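PDB 4CVU: beta-mannosidase from Trichoderma harzianum, which probably removes terminal beta-linked mannose residues from the non-reducing ends of oligosaccharides, acting as a glycoside hydrolase of family 2. Local coordinates for residues 56-61 / 393-398; 65-70 / 79-84; 91-96 / 149-154; 103-108 / 138-143; 108-113 / 132-137. All coordinates share one frame; numbering follows the deposited sequence.

Contact 1: residues 56-61 / 393-398; sequences QAHLDL and DAFWPR
His58 and Leu59 press against Phe395, and this is the tight, buried part of the interface. Branch CD2 of Leu59 meets the ring near its root, 3.6 Å from Phe395 CG. His58 works farther out, its CB 3.5 Å from Phe395 CE1, and the two ring planes are inclined at 34° in an oblique arrangement. CB of Phe395 points toward the helix, and chi1 of -45° sets CG beside the backbone N. At the edge of the ring, in plane, lies Gln56 OE1, which is also 3.2 Å from Pro397 CD; this oxygen is buried and has no hydrogen-bond partner in the model. Gln56 NE2 fares differently, since a water accepts from it and from Trp396 N while donating to Ala394 O. Gln56 is the N-cap residue of helix 57-63 in the galactose-binding-like domain, whereas 393-398 follows strand 380-389 of what is, in this family, the catalytic barrel, so the contact is a domain interface. An alanine in place of Phe395 would probably leave His58 without the ring it rests on and open a gap between helix and loop. The more open side is looser where Leu59 CD1 stands 4.1 Å from Pro397 CB, and it runs to the partly exposed Arg398. There Leu59 CD2 lies over one guanidinium face, 3.9 Å from Arg398 NE. Asp393 OD1 grips Arg398 NE in the guanidinium plane at 2.7 Å, and its anti lone pair takes Phe395 N in an Asx turn. Glu69 holds NH1 of the same arginine.

Contact 2: residues 65-70 / 79-84; sequences GVIGES and LRWIAA
Trp81 offers its indole to Val66 and Ile67 in two different ways. CG1 of Val66 stands at the edge of the ring, near its plane, and comes no closer than 4.4 Å to Trp81 CH2. CG2 of Ile67 approaches obliquely, 3.8 Å from Trp81 CZ2. One face of the indole is taken by the next residue of its own segment, Ile82, whose CG1 lies 3.5 Å above the plane toward the rim.

Ile67 is the centre of the packing, because its two branches diverge, one to Trp81 and the other to Ile82, and both reach Leu79. Its first torsion (chi1 67°) sets CG1 between the backbone N and the carbonyl carbon and leaves CG2 anti to that carbon, which parts the two branches. While CG2 touches the indole, it also meets Leu79 CD2 at 4.1 Å. The other branch runs out tip to tip with Ile82, CD1 of Ile67 being 3.9 Å from CD1 of Ile82. Farther along, Leu79 CD1 rests on the backbone of Ser70, 3.9 Å from its CA. No hydrogen bond crosses between the segments, so the join depends on apolar side chains fitting together.

The turn that leads into this arrangement is a Schellman motif: Gly65, with positive phi, ends helix 57-63 and releases the chain into the loop. Both segments belong to the galactose-binding-like domain. Gly65 O also makes a weak hydrogen bond to Arg636 of the second subunit. Leu61 of helix 57-63 backs both Ile67 and Ile82, so helix 80-83 packs beside that helix, and its Ile82 O is tied to Trp87 NE1 of strand 87-91.

Contact 3: residues 91-96 / 149-154; sequences SKPISG and DPVLSI
Ser91 and Leu152 carry the last part of an antiparallel strand pairing in the six-stranded sheet of the galactose-binding-like domain, where strand 87-91 runs beside strand 152-156 and then passes into a loop. Three hydrogen bonds join the segments. Ser91 N gives a nearly straight bond to Leu152 O at 2.9 Å. The return bond, which a regular ladder would send to a backbone carbonyl, goes instead from Leu152 N to Ser91 OG at 3.1 Å. That hydroxyl lies between the backbone N and the carbonyl carbon (chi1 82°) and hands its own proton to Lys92 O, so it relays between the two segments. Beyond it, Ile94 N donates to Pro150 O at 2.8 Å, restoring a backbone link after the chain has bent through Lys92 and Pro93.

Among the weaker polar contacts, Pro93 CA makes a CA-H...O approach to the same Pro150 O, which therefore serves two partners. The apolar contacts are modest. Pro93 and Val151 lie side by side and point the same way, with CD of Pro93 3.9 Å from CG2 of Val151. Ile94 and Leu152 meet at a slant, CD1 of the first 4.2 Å from CB of the second, and Trp38 packs against both Ser91 and Leu152. On the other flank Val151 makes a backbone hydrogen bond to Cys121, one half of a disulfide.

At the exposed end Asp149 packs its CB 3.6 Å from Pro93 CB. Its OD2 and Ile94 O are both acceptors and make no hydrogen bond, although they stand only 3.4 Å apart.

Contact 4: residues 103-108 / 138-143; sequences IATWLV and DVSSAL
Asp138 is laid across the indole of Trp106. Its CB stands 3.8 Å from the centre of the six-membered ring and only 11° off the ring normal, a CH-pi contact over the face, while the carboxylate plane is turned 38° from that of the indole. The torsion that sets CG of Asp138 anti to the backbone N (chi1 -168°) starts the carboxylate off beside the carbonyl carbon. There OD1 takes two donors from Ser140, the backbone N nearly along the C-O axis of Asp138 OD1 and the hydroxyl on its syn lone pair at 2.9 Å. The first of these bonds makes an Asx turn, which leads the chain from strand 135-138 into helix 140-145, with Val139 as N-cap. Ser140 OG in turn receives Thr105 N at 3.0 Å, and Val139 N donates to Thr105 O, so the pairing of Trp106 with Asp138, antiparallel and non-hydrogen-bonded, is flanked by a side-chain bond as well as a backbone one. An alanine in place of Trp106 would probably strip Asp138 CB of its CH-pi platform and uncover that side of the carboxylate. Val139 spreads its methyls over two neighbours. CG2 leans obliquely on Thr105 CG2 at 3.5 Å, and CG1 meets Leu107 CD1 at 3.7 Å, the two side chains crossing at about a right angle. Thr105 OG1, whose polar partner is Gln219, touches Leu143 CD2.

Contact 5: residues 108-113 / 132-137; sequences VFDGLD and FRQWFY
Phe109 and Trp135 exchange two backbone hydrogen bonds, Phe109 N to Trp135 O at 2.7 Å and Trp135 N to Phe109 O at 2.8 Å, as an antiparallel hydrogen-bonded pair. Next along, Gln134 NE2 donates to Asp110 OD1 at 3.1 Å from above the carboxylate plane. The two side chains run the same way, with their flat ends turned 59° apart. Asp110 OD1 also meets Arg216 in a salt bridge, while Gln134 NE2 also bonds to Leu229 O. Farther along, a water accepts from Leu112 N at 2.8 Å and lies close to Arg133 O.

Outward from these bonds the packing is looser. Phe109 and Tyr137 bring ring edges together, CE2 of the first 4.1 Å from CD2 of the second. On the opposite face of the sheet, Val108 CG2 lies 4.3 Å from Phe136 CB.

Strand 103-109 is flanked here by 215-221 and by 135-138, an edge strand of a four-stranded sheet in the galactose-binding-like domain. Beyond that sheet, Leu229 of strand 227-237 packs on Val108 and Phe136, and Tyr470 of helix 458-475 touches Gln134.

Followed from the N terminus, the chain opens contact 1 at 56-61 and closes it only at 393-398, so the other four contacts all fall within that long loop. Contact 2 closes first, a short loop joined to contact 1 by the Glu69-Arg398 salt bridge. Contact 3 then opens at 91-96 and encloses contact 4, which encloses contact 5; no pair crosses. Contacts 4 and 5 share Val108 and zip together strands 103-109 and 135-138, while contact 3 belongs to the six-stranded sheet of the same domain and packs on both through Leu152 and Ile154. Gln56 and Asp113 link contact 5 back to contact 1, the interface with the presumed catalytic barrel.

Contact 1: residues 56-61 / 393-398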
# COMPACT_ATOMS: atom_id res chain seq x y z
N GLN A 56 12.04 7.11 19.52
CA GLN A 56 11.49 5.93 20.14
C GLN A 56 11.78 4.73 19.24
O GLN A 56 11.96 4.88 18.05
CB GLN A 56 9.99 6.08 20.34
CG GLN A 56 9.60 7.10 21.39
CD GLN A 56 8.18 7.66 21.18
OE1 GLN A 56 7.74 7.79 20.04
NE2 GLN A 56 7.47 7.98 22.27
N ALA A 57 11.81 3.54 19.81
CA ALA A 57 12.27 2.35 19.12
C ALA A 57 11.52 2.02 17.81
O ALA A 57 12.16 1.65 16.82
CB ALA A 57 12.26 1.14 20.07
N HIS A 58 10.19 2.16 17.80
CA HIS A 58 9.42 2.00 16.54
C HIS A 58 10.01 2.84 15.42
O HIS A 58 10.16 2.37 14.27
CB HIS A 58 7.96 2.37 16.70
CG HIS A 58 7.22 1.48 17.62
ND1 HIS A 58 7.38 1.52 18.98
CD2 HIS A 58 6.31 0.51 17.37
CE1 HIS A 58 6.60 0.60 19.53
NE2 HIS A 58 5.94 -0.02 18.57
N LEU A 59 10.37 4.08 15.73
CA LEU A 59 10.87 4.97 14.68
C LEU A 59 12.26 4.54 14.18
O LEU A 59 12.53 4.62 13.00
CB LEU A 59 10.87 6.45 15.11
CG LEU A 59 9.51 6.99 15.63
CD1 LEU A 59 9.70 8.42 16.13
CD2 LEU A 59 8.41 6.86 14.57
N ASP A 60 13.13 4.08 15.08
CA ASP A 60 14.50 3.69 14.66
C ASP A 60 14.49 2.35 13.91
O ASP A 60 15.26 2.16 12.95
CB ASP A 60 15.44 3.67 15.87
CG ASP A 60 15.64 5.05 16.49
OD1 ASP A 60 15.43 6.07 15.81
OD2 ASP A 60 15.99 5.12 17.67
N LEU A 61 13.60 1.43 14.34
CA LEU A 61 13.31 0.20 13.61
C LEU A 61 12.75 0.43 12.20
O LEU A 61 13.15 -0.25 11.26
CB LEU A 61 12.31 -0.66 14.41
CG LEU A 61 12.83 -1.31 15.71
CD1 LEU A 61 11.69 -1.85 16.55
CD2 LEU A 61 13.85 -2.38 15.43
N ASP A 393 0.38 12.43 16.49
CA ASP A 393 1.14 11.28 16.06
C ASP A 393 1.22 10.32 17.23
O ASP A 393 1.12 10.72 18.40
CB ASP A 393 2.51 11.74 15.57
CG ASP A 393 3.17 10.78 14.56
OD1 ASP A 393 3.76 9.74 14.98
OD2 ASP A 393 3.14 11.07 13.33
N ALA A 394 1.37 9.03 16.94
CA ALA A 394 1.59 8.08 18.01
C ALA A 394 3.05 8.16 18.53
O ALA A 394 3.35 7.63 19.61
CB ALA A 394 1.21 6.67 17.58
N PHE A 395 3.93 8.79 17.75
CA PHE A 395 5.32 8.94 18.11
C PHE A 395 5.72 10.42 18.15
O PHE A 395 6.03 11.06 17.15
CB PHE A 395 6.19 8.16 17.13
CG PHE A 395 5.67 6.78 16.87
CD1 PHE A 395 5.85 5.76 17.80
CD2 PHE A 395 4.98 6.51 15.74
CE1 PHE A 395 5.35 4.49 17.56
CE2 PHE A 395 4.46 5.26 15.51
CZ PHE A 395 4.64 4.24 16.42
N TRP A 396 5.70 10.97 19.35
CA TRP A 396 5.90 12.40 19.55
C TRP A 396 7.21 12.92 18.96
O TRP A 396 7.23 13.98 18.37
CB TRP A 396 5.79 12.77 21.04
CG TRP A 396 4.36 13.12 21.45
CD1 TRP A 396 3.47 12.33 22.12
CD2 TRP A 396 3.67 14.33 21.16
NE1 TRP A 396 2.26 12.99 22.28
CE2 TRP A 396 2.37 14.23 21.70
CE3 TRP A 396 4.03 15.51 20.51
CZ2 TRP A 396 1.46 15.24 21.62
CZ3 TRP A 396 3.13 16.51 20.41
CH2 TRP A 396 1.84 16.39 20.99
N PRO A 397 8.29 12.13 19.06
CA PRO A 397 9.51 12.64 18.45
C PRO A 397 9.43 13.07 16.98
O PRO A 397 10.18 13.96 16.58
CB PRO A 397 10.49 11.50 18.64
CG PRO A 397 10.04 10.84 19.89
CD PRO A 397 8.53 10.86 19.76
N ARG A 398 8.56 12.47 16.17
CA ARG A 398 8.56 12.84 14.75
C ARG A 398 7.62 14.00 14.46
O ARG A 398 7.48 14.42 13.31
CB ARG A 398 8.27 11.62 13.85
CG ARG A 398 6.90 10.98 13.99
CD ARG A 398 6.81 9.81 13.00
NE ARG A 398 5.56 9.09 13.11
CZ ARG A 398 5.19 8.13 12.27
NH1 ARG A 398 6.00 7.74 11.29
NH2 ARG A 398 4.02 7.54 12.41
O HOH W 1 4.72 9.24 21.56

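Contact 2: residues 65-70 / 79-84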
# COMPACT_ATOMS: atom_id res chain seq x y z
N GLY A 65 14.56 -0.21 8.23
CA GLY A 65 13.90 -1.12 7.30
C GLY A 65 13.47 -2.44 7.93
O GLY A 65 13.08 -3.36 7.22
N VAL A 66 13.52 -2.51 9.25
CA VAL A 66 13.10 -3.71 9.97
C VAL A 66 11.56 -3.79 9.98
O VAL A 66 10.97 -4.87 9.91
CB VAL A 66 13.64 -3.73 11.40
CG1 VAL A 66 13.13 -4.95 12.15
CG2 VAL A 66 15.18 -3.71 11.39
N ILE A 67 10.91 -2.64 10.06
CA ILE A 67 9.47 -2.61 9.94
C ILE A 67 9.01 -1.55 8.93
O ILE A 67 9.78 -0.66 8.56
CB ILE A 67 8.82 -2.38 11.32
CG1 ILE A 67 9.13 -0.98 11.87
CG2 ILE A 67 9.30 -3.45 12.28
CD1 ILE A 67 8.34 -0.66 13.16
N GLY A 68 7.76 -1.68 8.49
CA GLY A 68 7.13 -0.66 7.68
C GLY A 68 6.51 0.43 8.55
O GLY A 68 6.53 0.36 9.80
N GLU A 69 5.97 1.43 7.91
CA GLU A 69 5.48 2.58 8.60
C GLU A 69 4.53 2.01 9.60
O GLU A 69 3.73 1.16 9.27
CB GLU A 69 4.74 3.51 7.65
CG GLU A 69 3.72 4.44 8.31
CD GLU A 69 4.27 5.28 9.46
OE1 GLU A 69 5.33 5.85 9.37
OE2 GLU A 69 3.60 5.42 10.51
N SER A 70 4.70 2.41 10.85
CA SER A 70 3.85 1.87 11.89
C SER A 70 2.37 2.09 11.65
O SER A 70 1.63 1.19 11.94
CB SER A 70 4.21 2.40 13.24
OG SER A 70 5.48 2.91 13.20
N LEU A 79 2.63 -5.39 15.07
CA LEU A 79 3.83 -4.82 15.71
C LEU A 79 3.92 -5.00 17.24
O LEU A 79 4.83 -4.47 17.87
CB LEU A 79 3.96 -3.34 15.36
CG LEU A 79 4.11 -3.04 13.87
CD1 LEU A 79 4.30 -1.56 13.71
CD2 LEU A 79 5.29 -3.77 13.24
N ARG A 80 3.01 -5.78 17.82
CA ARG A 80 2.96 -5.89 19.27
C ARG A 80 4.20 -6.57 19.88
O ARG A 80 4.52 -6.34 21.05
CB ARG A 80 1.68 -6.60 19.70
CG ARG A 80 0.47 -5.70 19.61
CD ARG A 80 -0.77 -6.42 20.08
NE ARG A 80 -1.92 -5.50 20.16
CZ ARG A 80 -3.18 -5.93 20.21
NH1 ARG A 80 -3.43 -7.24 20.24
NH2 ARG A 80 -4.21 -5.06 20.26
N TRP A 81 4.95 -7.33 19.09
CA TRP A 81 6.23 -7.86 19.55
C TRP A 81 7.21 -6.79 20.00
O TRP A 81 8.20 -7.08 20.68
CB TRP A 81 6.89 -8.70 18.47
CG TRP A 81 7.19 -7.99 17.17
CD1 TRP A 81 6.35 -7.85 16.11
CD2 TRP A 81 8.43 -7.42 16.77
NE1 TRP A 81 6.98 -7.19 15.07
CE2 TRP A 81 8.26 -6.90 15.47
CE3 TRP A 81 9.65 -7.26 17.39
CZ2 TRP A 81 9.30 -6.25 14.79
CZ3 TRP A 81 10.68 -6.62 16.72
CH2 TRP A 81 10.50 -6.13 15.43
N ILE A 82 6.98 -5.54 19.59
CA ILE A 82 7.85 -4.45 19.96
C ILE A 82 7.52 -3.98 21.36
O ILE A 82 8.40 -3.95 22.22
CB ILE A 82 7.77 -3.29 18.93
CG1 ILE A 82 8.42 -3.74 17.61
CG2 ILE A 82 8.48 -2.06 19.45
CD1 ILE A 82 8.12 -2.84 16.41
N ALA A 83 6.26 -3.63 21.61
CA ALA A 83 5.88 -3.18 22.96
C ALA A 83 6.13 -4.26 24.03
O ALA A 83 6.29 -3.94 25.19
CB ALA A 83 4.40 -2.80 22.97
N ALA A 84 6.07 -5.52 23.64
CA ALA A 84 6.21 -6.61 24.57
C ALA A 84 7.64 -6.86 25.12
O ALA A 84 7.81 -7.70 25.99
CB ALA A 84 5.61 -7.88 23.99

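Contact 3: residues 91-96 / 149-154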
# COMPACT_ATOMS: atom_id res chain seq x y z
N SER A 91 25.12 4.53 23.74
CA SER A 91 26.08 5.41 23.04
C SER A 91 27.40 4.73 22.76
O SER A 91 27.74 3.73 23.38
CB SER A 91 26.38 6.68 23.85
OG SER A 91 27.35 6.45 24.86
N LYS A 92 28.14 5.32 21.83
CA LYS A 92 29.55 5.03 21.70
C LYS A 92 30.23 5.73 22.88
O LYS A 92 29.65 6.65 23.47
CB LYS A 92 30.10 5.58 20.39
CG LYS A 92 29.48 4.98 19.15
CD LYS A 92 29.74 3.49 19.05
CE LYS A 92 29.70 3.03 17.61
NZ LYS A 92 29.90 1.56 17.53
N PRO A 93 31.46 5.30 23.22
CA PRO A 93 32.20 6.00 24.26
C PRO A 93 32.18 7.51 24.04
O PRO A 93 32.49 7.96 22.93
CB PRO A 93 33.61 5.41 24.11
CG PRO A 93 33.36 4.01 23.69
CD PRO A 93 32.12 4.05 22.81
N ILE A 94 31.78 8.26 25.08
CA ILE A 94 31.64 9.73 25.00
C ILE A 94 33.00 10.38 25.23
O ILE A 94 33.63 10.16 26.26
CB ILE A 94 30.62 10.28 26.03
CG1 ILE A 94 29.25 9.61 25.85
CG2 ILE A 94 30.47 11.79 25.90
CD1 ILE A 94 28.19 10.07 26.82
N SER A 95 33.45 11.18 24.28
CA SER A 95 34.75 11.82 24.38
C SER A 95 34.60 13.27 24.85
O SER A 95 33.49 13.81 24.89
CB SER A 95 35.41 11.81 23.01
OG SER A 95 34.67 12.63 22.15
N GLY A 96 35.72 13.88 25.25
CA GLY A 96 35.76 15.30 25.60
C GLY A 96 35.25 15.73 26.98
O GLY A 96 35.05 16.91 27.21
N ASP A 149 36.73 6.14 28.11
CA ASP A 149 35.59 7.02 27.81
C ASP A 149 34.25 6.36 28.13
O ASP A 149 34.03 5.20 27.78
CB ASP A 149 35.61 7.43 26.33
CG ASP A 149 36.64 8.51 26.02
OD1 ASP A 149 37.51 8.81 26.88
OD2 ASP A 149 36.57 9.07 24.90
N PRO A 150 33.35 7.10 28.79
CA PRO A 150 32.17 6.44 29.34
C PRO A 150 31.07 6.18 28.30
O PRO A 150 30.85 6.99 27.41
CB PRO A 150 31.70 7.41 30.43
CG PRO A 150 32.17 8.74 29.99
CD PRO A 150 33.39 8.54 29.13
N VAL A 151 30.43 5.03 28.43
CA VAL A 151 29.29 4.66 27.61
C VAL A 151 28.05 4.93 28.46
O VAL A 151 27.98 4.52 29.64
CB VAL A 151 29.36 3.18 27.19
CG1 VAL A 151 28.03 2.67 26.70
CG2 VAL A 151 30.43 3.00 26.11
N LEU A 152 27.11 5.66 27.87
CA LEU A 152 25.79 5.88 28.44
C LEU A 152 24.81 4.92 27.79
O LEU A 152 24.73 4.88 26.56
CB LEU A 152 25.34 7.31 28.19
CG LEU A 152 23.92 7.69 28.60
CD1 LEU A 152 23.65 7.42 30.07
CD2 LEU A 152 23.72 9.16 28.27
N SER A 153 24.10 4.15 28.60
CA SER A 153 23.08 3.27 28.08
C SER A 153 21.80 3.46 28.87
O SER A 153 21.85 3.72 30.08
CB SER A 153 23.51 1.81 28.11
OG SER A 153 23.38 1.27 29.41
N ILE A 154 20.67 3.33 28.16
CA ILE A 154 19.35 3.51 28.74
C ILE A 154 18.46 2.33 28.34
O ILE A 154 17.99 2.22 27.18
CB ILE A 154 18.71 4.84 28.29
CG1 ILE A 154 19.73 5.98 28.34
CG2 ILE A 154 17.51 5.17 29.18
CD1 ILE A 154 19.22 7.27 27.76

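Contact 4: residues 103-108 / 138-143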
# COMPACT_ATOMS: atom_id res chain seq x y z
N ILE A 103 35.12 19.17 39.29
CA ILE A 103 34.02 19.29 38.32
C ILE A 103 32.86 18.34 38.63
O ILE A 103 33.06 17.18 38.97
CB ILE A 103 34.58 19.08 36.90
CG1 ILE A 103 35.16 20.40 36.39
CG2 ILE A 103 33.51 18.57 35.94
CD1 ILE A 103 36.15 20.25 35.27
N ALA A 104 31.64 18.84 38.52
CA ALA A 104 30.44 18.02 38.69
C ALA A 104 29.87 17.69 37.30
O ALA A 104 29.65 18.59 36.48
CB ALA A 104 29.40 18.74 39.53
N THR A 105 29.63 16.40 37.06
CA THR A 105 29.09 15.94 35.78
C THR A 105 27.68 15.42 35.99
O THR A 105 27.48 14.46 36.73
CB THR A 105 29.96 14.81 35.20
OG1 THR A 105 31.31 15.27 35.04
CG2 THR A 105 29.44 14.35 33.82
N TRP A 106 26.71 16.06 35.32
CA TRP A 106 25.30 15.69 35.40
C TRP A 106 24.75 15.15 34.07
O TRP A 106 25.13 15.61 33.00
CB TRP A 106 24.46 16.91 35.81
CG TRP A 106 24.71 17.37 37.21
CD1 TRP A 106 25.68 18.24 37.62
CD2 TRP A 106 23.97 17.00 38.38
NE1 TRP A 106 25.60 18.44 38.98
CE2 TRP A 106 24.56 17.69 39.47
CE3 TRP A 106 22.88 16.16 38.61
CZ2 TRP A 106 24.08 17.56 40.78
CZ3 TRP A 106 22.40 16.03 39.89
CH2 TRP A 106 23.01 16.72 40.99
N LEU A 107 23.84 14.19 34.17
CA LEU A 107 22.96 13.83 33.06
C LEU A 107 21.66 14.59 33.26
O LEU A 107 21.06 14.53 34.34
CB LEU A 107 22.67 12.32 33.05
CG LEU A 107 23.87 11.38 32.98
CD1 LEU A 107 23.42 9.93 33.02
CD2 LEU A 107 24.67 11.65 31.73
N VAL A 108 21.23 15.30 32.23
CA VAL A 108 19.93 15.97 32.27
C VAL A 108 19.07 15.45 31.14
O VAL A 108 19.43 15.57 29.98
CB VAL A 108 20.07 17.51 32.19
CG1 VAL A 108 18.70 18.16 32.32
CG2 VAL A 108 20.99 18.03 33.29
N ASP A 138 23.72 12.78 39.03
CA ASP A 138 25.13 13.14 39.22
C ASP A 138 25.99 11.91 38.93
O ASP A 138 25.97 10.95 39.69
CB ASP A 138 25.35 13.65 40.65
CG ASP A 138 26.72 14.32 40.84
OD1 ASP A 138 27.69 13.97 40.13
OD2 ASP A 138 26.80 15.21 41.73
N VAL A 139 26.74 11.94 37.84
CA VAL A 139 27.59 10.80 37.44
C VAL A 139 29.09 11.04 37.69
O VAL A 139 29.94 10.33 37.12
CB VAL A 139 27.38 10.37 35.96
CG1 VAL A 139 25.94 9.93 35.73
CG2 VAL A 139 27.76 11.48 34.99
N SER A 140 29.41 11.99 38.56
CA SER A 140 30.81 12.36 38.79
C SER A 140 31.66 11.16 39.18
O SER A 140 32.77 10.99 38.66
CB SER A 140 30.90 13.45 39.85
OG SER A 140 30.43 14.68 39.32
N SER A 141 31.14 10.34 40.09
CA SER A 141 31.90 9.21 40.63
C SER A 141 32.00 8.04 39.64
O SER A 141 33.00 7.35 39.58
CB SER A 141 31.32 8.74 41.98
OG SER A 141 30.05 8.14 41.85
N ALA A 142 30.95 7.81 38.85
CA ALA A 142 31.02 6.81 37.79
C ALA A 142 32.10 7.19 36.78
O ALA A 142 32.90 6.36 36.38
CB ALA A 142 29.67 6.68 37.10
N LEU A 143 32.13 8.47 36.41
CA LEU A 143 33.15 8.98 35.50
C LEU A 143 34.56 8.78 36.07
O LEU A 143 35.46 8.38 35.35
CB LEU A 143 32.89 10.47 35.20
CG LEU A 143 33.91 11.25 34.36
CD1 LEU A 143 34.13 10.58 33.02
CD2 LEU A 143 33.46 12.69 34.16

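Contact 5: residues 108-113 / 132-137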
# COMPACT_ATOMS: atom_id res chain seq x y z
N VAL A 108 21.23 15.30 32.23
CA VAL A 108 19.93 15.97 32.27
C VAL A 108 19.07 15.45 31.14
O VAL A 108 19.43 15.57 29.98
CB VAL A 108 20.07 17.51 32.19
CG1 VAL A 108 18.70 18.16 32.32
CG2 VAL A 108 20.99 18.03 33.29
N PHE A 109 17.92 14.89 31.50
CA PHE A 109 16.98 14.28 30.55
C PHE A 109 15.65 15.00 30.59
O PHE A 109 14.95 14.97 31.61
CB PHE A 109 16.74 12.80 30.89
CG PHE A 109 17.97 11.93 30.76
CD1 PHE A 109 18.51 11.65 29.52
CD2 PHE A 109 18.55 11.35 31.89
CE1 PHE A 109 19.61 10.84 29.37
CE2 PHE A 109 19.66 10.52 31.76
CZ PHE A 109 20.20 10.28 30.50
N ASP A 110 15.29 15.68 29.51
CA ASP A 110 14.02 16.39 29.49
C ASP A 110 12.82 15.44 29.29
O ASP A 110 11.66 15.82 29.59
CB ASP A 110 14.02 17.49 28.42
CG ASP A 110 14.97 18.62 28.75
OD1 ASP A 110 15.64 18.61 29.81
OD2 ASP A 110 15.08 19.53 27.92
N GLY A 111 13.08 14.20 28.86
CA GLY A 111 12.02 13.21 28.81
C GLY A 111 12.48 11.82 28.41
O GLY A 111 13.15 11.65 27.38
N LEU A 112 12.13 10.83 29.23
CA LEU A 112 12.41 9.44 28.94
C LEU A 112 11.11 8.67 29.07
O LEU A 112 10.38 8.84 30.03
CB LEU A 112 13.46 8.87 29.89
CG LEU A 112 14.82 9.58 29.91
CD1 LEU A 112 15.56 9.12 31.14
CD2 LEU A 112 15.63 9.31 28.63
N ASP A 113 10.82 7.83 28.08
CA ASP A 113 9.51 7.21 27.93
C ASP A 113 9.67 5.72 27.98
O ASP A 113 10.26 5.16 27.05
CB ASP A 113 8.92 7.63 26.56
CG ASP A 113 7.52 7.12 26.33
OD1 ASP A 113 6.83 6.62 27.25
OD2 ASP A 113 7.06 7.28 25.17
N PHE A 132 6.61 12.25 31.97
CA PHE A 132 6.32 13.68 32.05
C PHE A 132 7.28 14.48 32.97
O PHE A 132 6.96 15.62 33.32
CB PHE A 132 4.88 13.87 32.56
CG PHE A 132 3.87 13.01 31.84
CD1 PHE A 132 3.84 12.98 30.46
CD2 PHE A 132 2.94 12.28 32.55
CE1 PHE A 132 2.91 12.17 29.80
CE2 PHE A 132 2.00 11.48 31.90
CZ PHE A 132 1.97 11.44 30.52
N ARG A 133 8.44 13.89 33.33
CA ARG A 133 9.42 14.51 34.25
C ARG A 133 10.79 14.71 33.63
O ARG A 133 11.24 13.91 32.81
CB ARG A 133 9.58 13.70 35.55
CG ARG A 133 8.43 13.89 36.51
CD ARG A 133 8.54 13.04 37.74
NE ARG A 133 9.47 13.56 38.76
CZ ARG A 133 9.76 12.92 39.88
NH1 ARG A 133 9.22 11.74 40.15
NH2 ARG A 133 10.62 13.46 40.75
N GLN A 134 11.45 15.80 34.06
CA GLN A 134 12.84 16.04 33.76
C GLN A 134 13.64 15.31 34.82
O GLN A 134 13.41 15.51 36.04
CB GLN A 134 13.14 17.53 33.84
CG GLN A 134 14.58 17.94 33.58
CD GLN A 134 14.74 19.45 33.62
OE1 GLN A 134 14.35 20.09 34.61
NE2 GLN A 134 15.34 20.03 32.58
N TRP A 135 14.56 14.45 34.38
CA TRP A 135 15.38 13.69 35.31
C TRP A 135 16.82 14.17 35.20
O TRP A 135 17.29 14.47 34.11
CB TRP A 135 15.30 12.19 35.00
CG TRP A 135 13.90 11.59 35.09
CD1 TRP A 135 13.07 11.28 34.04
CD2 TRP A 135 13.19 11.21 36.28
NE1 TRP A 135 11.90 10.73 34.50
CE2 TRP A 135 11.94 10.68 35.87
CE3 TRP A 135 13.49 11.23 37.64
CZ2 TRP A 135 10.99 10.22 36.79
CZ3 TRP A 135 12.54 10.76 38.54
CH2 TRP A 135 11.32 10.26 38.11
N PHE A 136 17.52 14.23 36.34
CA PHE A 136 18.94 14.57 36.37
C PHE A 136 19.71 13.73 37.41
O PHE A 136 19.22 13.48 38.50
CB PHE A 136 19.13 16.05 36.66
CG PHE A 136 18.27 16.57 37.77
CD1 PHE A 136 16.98 16.99 37.50
CD2 PHE A 136 18.73 16.61 39.06
CE1 PHE A 136 16.18 17.47 38.51
CE2 PHE A 136 17.93 17.07 40.07
CZ PHE A 136 16.64 17.50 39.79
N TYR A 137 20.90 13.30 37.02
CA TYR A 137 21.69 12.35 37.80
C TYR A 137 23.14 12.79 37.84
O TYR A 137 23.71 13.16 36.82
CB TYR A 137 21.58 10.95 37.19
CG TYR A 137 20.16 10.44 37.06
CD1 TYR A 137 19.43 10.09 38.19
CD2 TYR A 137 19.55 10.29 35.81
CE1 TYR A 137 18.14 9.63 38.11
CE2 TYR A 137 18.25 9.81 35.71
CZ TYR A 137 17.54 9.50 36.86
OH TYR A 137 16.25 9.03 36.78
O HOH W 2 10.89 11.47 31.61
O HOH W 3 10.73 8.14 32.86